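Local coordinates for protein nodulation fucosyltransferase NodZ (Bradyrhizobium sp., PDB 2HHC) that belongs to the NodZ family of nodulation fucosyltransferases and folds into the paired alpha/beta halves of the GT-B class, at residues F57-E62 and E153-I158; A265-D270 and S287-Y292. All coordinates share one frame; numbering follows the deposited sequence.

Interaction 1 closes first along the chain and interaction 2 opens well after it, so the two lie in series, with centres about 14 Å apart. Helix 258-274 joins them: it carries residues 265-270 of interaction 2, and its other side packs against both segments of interaction 1. The evidence is direct, since Leu268 CD1 lies 3.7 Å from Phe57 CB and Ile269 CG1 lies 3.8 Å from Ile154 CG2. Residues 57-62 come from the half built on the sheet with strand 6-10, whereas helices 152-166 and 258-274 each run into a strand of the second sheet. Both contacts thus lie near the junction of the two halves, with helix 258-274 between them.

Interaction 1: F57-E62 and E153-I158; sequences FFEPVE and EIRARI
Glu59 and Arg155 meet at about a right angle, and a single oxygen does the work: OE2 forms a salt bridge with NH2, the two atoms 2.8 Å apart. OE2 comes in at the edge of the guanidinium, in its plane, yet the carboxylate plane is turned 84° from that plane. Such a twist fits a one-point rather than a two-point bridge, and Glu59 OE1 indeed stays 4.0 Å from Arg155 NH2. The bend at chi3 (-96°) turns the guanidinium towards Glu59, where NE also bonds to Leu150 O; this second hold fixes its rotation. A phosphate ion, probably from the crystallisation liquor, lies about 3 Å from the Glu59 side chain at the nearest atoms.

In the GT-B fold this pairing probably bridges the two halves: residues 57-62 follow helix 54-57 of the first, and helix 152-166 leads into strand 170-176 of the second sheet. Beneath the charged pair the contact is apolar. Ile154 reaches across with CD1, its chain straight at chi2 (177°), and that methyl sits near the plane of the Phe57 ring, at the edge, 4.2 Å from CD1 of the ring. The same Ile154 CD1 lies 3.7 Å from the backbone O of Phe57. Phe15 meets the Phe57 ring edge-to-face, while a backbone hydrogen bond joins Phe57 to Arg151.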
loop_
_atom_site.group_PDB
_atom_site.type_symbol
_atom_site.label_atom_id
_atom_site.label_comp_id
_atom_site.label_asym_id
_atom_site.label_seq_id
_atom_site.Cartn_x
_atom_site.Cartn_y
_atom_site.Cartn_z
ATOM N N PHE A 57 8.925 9.761 -3.134
ATOM C CA PHE A 57 7.562 9.957 -2.723
ATOM C C PHE A 57 7.369 10.394 -1.279
ATOM O O PHE A 57 6.368 11.039 -0.966
ATOM C CB PHE A 57 6.783 8.652 -2.978
ATOM C CG PHE A 57 6.795 8.254 -4.451
ATOM C CD1 PHE A 57 6.091 8.952 -5.398
ATOM C CD2 PHE A 57 7.624 7.240 -4.894
ATOM C CE1 PHE A 57 6.179 8.624 -6.741
ATOM C CE2 PHE A 57 7.722 6.899 -6.246
ATOM C CZ PHE A 57 6.986 7.574 -7.161
ATOM N N PHE A 58 8.335 10.016 -0.433
ATOM C CA PHE A 58 8.252 10.299 1.016
ATOM C C PHE A 58 9.465 11.098 1.451
ATOM O O PHE A 58 10.526 11.004 0.861
ATOM C CB PHE A 58 8.172 8.985 1.795
ATOM C CG PHE A 58 6.889 8.241 1.562
ATOM C CD1 PHE A 58 5.760 8.551 2.274
ATOM C CD2 PHE A 58 6.798 7.323 0.579
ATOM C CE1 PHE A 58 4.575 7.892 2.015
ATOM C CE2 PHE A 58 5.599 6.662 0.329
ATOM C CZ PHE A 58 4.502 6.951 1.062
ATOM N N GLU A 59 9.288 11.813 2.543
ATOM C CA GLU A 59 10.373 12.572 3.165
ATOM C C GLU A 59 11.372 11.659 3.860
ATOM O O GLU A 59 11.012 10.526 4.252
ATOM C CB GLU A 59 9.781 13.608 4.132
ATOM C CG GLU A 59 8.932 14.677 3.402
ATOM C CD GLU A 59 8.483 15.771 4.272
ATOM O OE1 GLU A 59 8.457 15.603 5.510
ATOM O OE2 GLU A 59 8.168 16.855 3.722
ATOM N N PRO A 60 12.629 12.115 3.981
ATOM C CA PRO A 60 13.630 11.321 4.709
ATOM C C PRO A 60 13.158 10.921 6.070
ATOM O O PRO A 60 12.526 11.729 6.759
ATOM C CB PRO A 60 14.812 12.303 4.850
ATOM C CG PRO A 60 14.661 13.264 3.755
ATOM C CD PRO A 60 13.187 13.392 3.494
ATOM N N VAL A 61 13.413 9.683 6.452
ATOM C CA VAL A 61 13.073 9.212 7.802
ATOM C C VAL A 61 14.287 8.434 8.330
ATOM O O VAL A 61 14.817 7.534 7.626
ATOM C CB VAL A 61 11.736 8.392 7.790
ATOM C CG1 VAL A 61 11.765 7.292 6.831
ATOM C CG2 VAL A 61 11.395 7.859 9.173
ATOM N N GLU A 62 14.710 8.759 9.549
ATOM C CA GLU A 62 15.854 8.049 10.169
ATOM C C GLU A 62 15.443 7.181 11.367
ATOM O O GLU A 62 16.289 6.447 11.912
ATOM C CB GLU A 62 17.008 9.000 10.492
ATOM C CG GLU A 62 17.486 9.766 9.223
ATOM C CD GLU A 62 16.690 11.088 8.950
ATOM O OE1 GLU A 62 16.110 11.684 9.898
ATOM O OE2 GLU A 62 16.647 11.557 7.784
ATOM N N GLU A 153 4.972 18.234 -2.224
ATOM C CA GLU A 153 4.293 18.443 -3.511
ATOM C C GLU A 153 3.060 17.577 -3.680
ATOM O O GLU A 153 2.078 17.961 -4.303
ATOM C CB GLU A 153 5.280 18.235 -4.679
ATOM C CG GLU A 153 6.708 18.704 -4.408
ATOM C CD GLU A 153 7.476 17.677 -3.584
ATOM O OE1 GLU A 153 7.373 16.466 -3.885
ATOM O OE2 GLU A 153 8.184 18.064 -2.636
ATOM N N ILE A 154 3.114 16.409 -3.062
ATOM C CA ILE A 154 2.035 15.489 -3.080
ATOM C C ILE A 154 0.986 15.920 -2.043
ATOM O O ILE A 154 -0.195 15.938 -2.347
ATOM C CB ILE A 154 2.477 14.020 -2.828
ATOM C CG1 ILE A 154 3.494 13.588 -3.887
ATOM C CG2 ILE A 154 1.303 13.053 -2.884
ATOM C CD1 ILE A 154 4.056 12.166 -3.673
ATOM N N ARG A 155 1.459 16.288 -0.831
ATOM C CA ARG A 155 0.533 16.779 0.208
ATOM C C ARG A 155 -0.238 17.988 -0.268
ATOM O O ARG A 155 -1.428 18.086 -0.015
ATOM C CB ARG A 155 1.272 17.081 1.520
ATOM C CG ARG A 155 1.732 15.791 2.149
ATOM C CD ARG A 155 2.089 15.888 3.560
ATOM N NE ARG A 155 3.472 16.060 3.548
ATOM C CZ ARG A 155 4.078 17.230 3.615
ATOM N NH1 ARG A 155 3.374 18.326 3.784
ATOM N NH2 ARG A 155 5.382 17.249 3.541
ATOM N N ALA A 156 0.404 18.897 -1.011
ATOM C CA ALA A 156 -0.307 20.092 -1.453
ATOM C C ALA A 156 -1.424 19.777 -2.421
ATOM O O ALA A 156 -2.497 20.380 -2.395
ATOM C CB ALA A 156 0.635 21.064 -2.094
ATOM N N ARG A 157 -1.239 18.755 -3.251
ATOM C CA ARG A 157 -2.256 18.328 -4.145
ATOM C C ARG A 157 -3.448 17.717 -3.390
ATOM O O ARG A 157 -4.582 17.986 -3.671
ATOM C CB ARG A 157 -1.677 17.349 -5.194
ATOM C CG ARG A 157 -0.755 18.063 -6.163
ATOM C CD ARG A 157 0.019 17.116 -7.100
ATOM N NE ARG A 157 -0.892 16.485 -8.043
ATOM C CZ ARG A 157 -0.566 15.496 -8.885
ATOM N NH1 ARG A 157 0.630 14.978 -8.889
ATOM N NH2 ARG A 157 -1.487 14.987 -9.680
ATOM N N ILE A 158 -3.138 16.850 -2.398
ATOM C CA ILE A 158 -4.174 16.268 -1.568
ATOM C C ILE A 158 -4.988 17.373 -0.835
ATOM O O ILE A 158 -6.204 17.332 -0.784
ATOM C CB ILE A 158 -3.529 15.318 -0.516
ATOM C CG1 ILE A 158 -3.028 14.042 -1.207
ATOM C CG2 ILE A 158 -4.530 14.940 0.602
ATOM C CD1 ILE A 158 -2.066 13.193 -0.373
#

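Interaction 2: A265-D270 and S287-Y292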
loop_
_atom_site.group_PDB
_atom_site.type_symbol
_atom_site.label_atom_id
_atom_site.label_comp_id
_atom_site.label_asym_id
_atom_site.label_seq_id
_atom_site.Cartn_x
_atom_site.Cartn_y
_atom_site.Cartn_z
ATOM N N ALA A 265 2.639 9.403 -7.837
ATOM C CA ALA A 265 1.997 10.454 -7.084
ATOM C C ALA A 265 0.499 10.375 -7.170
ATOM O O ALA A 265 -0.241 10.503 -6.195
ATOM C CB ALA A 265 2.510 11.827 -7.603
ATOM N N SER A 266 -0.033 10.085 -8.359
ATOM C CA SER A 266 -1.452 9.911 -8.558
ATOM C C SER A 266 -2.057 8.772 -7.712
ATOM O O SER A 266 -3.123 8.876 -7.120
ATOM C CB SER A 266 -1.664 9.651 -10.062
ATOM O OG SER A 266 -3.036 9.502 -10.324
ATOM N N ALA A 267 -1.321 7.671 -7.655
ATOM C CA ALA A 267 -1.731 6.552 -6.825
ATOM C C ALA A 267 -1.829 6.959 -5.359
ATOM O O ALA A 267 -2.794 6.664 -4.673
ATOM C CB ALA A 267 -0.805 5.397 -7.012
ATOM N N LEU A 268 -0.794 7.643 -4.873
ATOM C CA LEU A 268 -0.763 8.038 -3.471
ATOM C C LEU A 268 -1.855 9.046 -3.140
ATOM O O LEU A 268 -2.481 8.962 -2.070
ATOM C CB LEU A 268 0.628 8.583 -3.098
ATOM C CG LEU A 268 1.733 7.524 -3.049
ATOM C CD1 LEU A 268 3.117 8.124 -3.091
ATOM C CD2 LEU A 268 1.572 6.578 -1.827
ATOM N N ILE A 269 -2.063 10.013 -4.026
ATOM C CA ILE A 269 -3.129 10.965 -3.826
ATOM C C ILE A 269 -4.483 10.251 -3.638
ATOM O O ILE A 269 -5.266 10.551 -2.694
ATOM C CB ILE A 269 -3.175 12.009 -4.963
ATOM C CG1 ILE A 269 -1.925 12.888 -4.926
ATOM C CG2 ILE A 269 -4.450 12.871 -4.870
ATOM C CD1 ILE A 269 -1.649 13.620 -6.244
ATOM N N ASP A 270 -4.775 9.318 -4.537
ATOM C CA ASP A 270 -6.032 8.558 -4.430
ATOM C C ASP A 270 -6.086 7.726 -3.140
ATOM O O ASP A 270 -7.093 7.696 -2.423
ATOM C CB ASP A 270 -6.154 7.587 -5.597
ATOM C CG ASP A 270 -6.678 8.233 -6.895
ATOM O OD1 ASP A 270 -7.076 9.416 -6.856
ATOM O OD2 ASP A 270 -6.659 7.506 -7.948
ATOM N N SER A 287 -7.522 -5.845 -2.652
ATOM C CA SER A 287 -6.542 -4.894 -3.057
ATOM C C SER A 287 -5.987 -4.184 -1.845
ATOM O O SER A 287 -6.726 -3.550 -1.111
ATOM C CB SER A 287 -7.155 -3.878 -3.994
ATOM O OG SER A 287 -6.173 -2.921 -4.380
ATOM N N ALA A 288 -4.676 -4.151 -1.735
ATOM C CA ALA A 288 -4.045 -3.362 -0.668
ATOM C C ALA A 288 -4.145 -1.862 -0.949
ATOM O O ALA A 288 -3.841 -1.003 -0.084
ATOM C CB ALA A 288 -2.621 -3.753 -0.494
ATOM N N PHE A 289 -4.551 -1.429 -2.153
ATOM C CA PHE A 289 -4.769 0.008 -2.453
ATOM C C PHE A 289 -5.684 0.690 -1.419
ATOM O O PHE A 289 -5.415 1.826 -1.013
ATOM C CB PHE A 289 -5.297 0.175 -3.916
ATOM C CG PHE A 289 -5.257 1.571 -4.487
ATOM C CD1 PHE A 289 -6.279 2.401 -4.404
ATOM C CD2 PHE A 289 -4.195 1.950 -5.291
ATOM C CE1 PHE A 289 -6.258 3.676 -4.949
ATOM C CE2 PHE A 289 -4.178 3.213 -5.903
ATOM C CZ PHE A 289 -5.229 4.051 -5.729
ATOM N N THR A 290 -6.725 -0.008 -1.013
ATOM C CA THR A 290 -7.676 0.493 -0.058
ATOM C C THR A 290 -7.459 0.004 1.348
ATOM O O THR A 290 -8.328 0.152 2.200
ATOM C CB THR A 290 -9.061 0.059 -0.509
ATOM O OG1 THR A 290 -9.073 -1.325 -0.905
ATOM C CG2 THR A 290 -9.550 0.984 -1.710
ATOM N N ARG A 291 -6.312 -0.574 1.658
ATOM C CA ARG A 291 -6.047 -1.015 3.051
ATOM C C ARG A 291 -5.993 0.209 3.974
ATOM O O ARG A 291 -6.550 0.124 5.065
ATOM C CB ARG A 291 -4.749 -1.839 3.135
ATOM C CG ARG A 291 -4.440 -2.344 4.510
ATOM C CD ARG A 291 -5.519 -3.125 5.158
ATOM N NE ARG A 291 -5.068 -3.680 6.437
ATOM C CZ ARG A 291 -5.746 -4.507 7.221
ATOM N NH1 ARG A 291 -6.964 -4.949 6.846
ATOM N NH2 ARG A 291 -5.271 -4.869 8.378
ATOM N N TYR A 292 -5.311 1.276 3.601
ATOM C CA TYR A 292 -5.234 2.489 4.458
ATOM C C TYR A 292 -6.659 2.970 4.728
ATOM O O TYR A 292 -7.045 3.152 5.886
ATOM C CB TYR A 292 -4.399 3.537 3.779
ATOM C CG TYR A 292 -4.115 4.755 4.614
ATOM C CD1 TYR A 292 -3.906 4.640 5.955
ATOM C CD2 TYR A 292 -4.076 5.995 4.033
ATOM C CE1 TYR A 292 -3.586 5.767 6.720
ATOM C CE2 TYR A 292 -3.768 7.097 4.775
ATOM C CZ TYR A 292 -3.516 6.958 6.107
ATOM O OH TYR A 292 -3.220 8.143 6.852
#
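Phe289 points the far end of its ring at helix 258-274, meeting Ala267 and Asp270, two residues three positions apart on that helix. The phenylalanine stands in the turn of a beta-alpha-beta crossover of the second GT-B half, where strand 279-283 passes through helix 291-296 to the parallel strand 299-303. The tight part of the contact is small and centred on CZ. Asp270 CB lies near the ring plane, at the edge, 3.7 Å from Phe289 CZ. Ala267 O is also 3.7 Å from Phe289 CZ but approaches obliquely, and on that flank Ala267 CB comes to 4.2 Å from Phe289 CE2. The chi1 torsion of Phe289 (-166°), which sets CG opposite the backbone N, carries the ring out to Ala267 and Asp270 although the backbones remain apart: the nearest CA pair, Ala267 and Phe289, is separated by 8.4 Å.

Between these two segments the packing thins quickly. All three touching residues keep some exposure, and the Asp270 carboxylate, at its closest 4.4 Å from OD2 to Phe289 CZ, makes no polar bond across the contact. Tyr292 does not touch residues 265-270, but stacks on Phe145 and meets Tyr272 further along the same helix. The rest of the Phe289 ring is covered by His175, whose ring stacks with it, and by Met271 and Leu274. Its backbone is held by an ST turn, in which Phe289 N donates to Ser287 OG at 3.1 Å with an N-H...O angle of 146°.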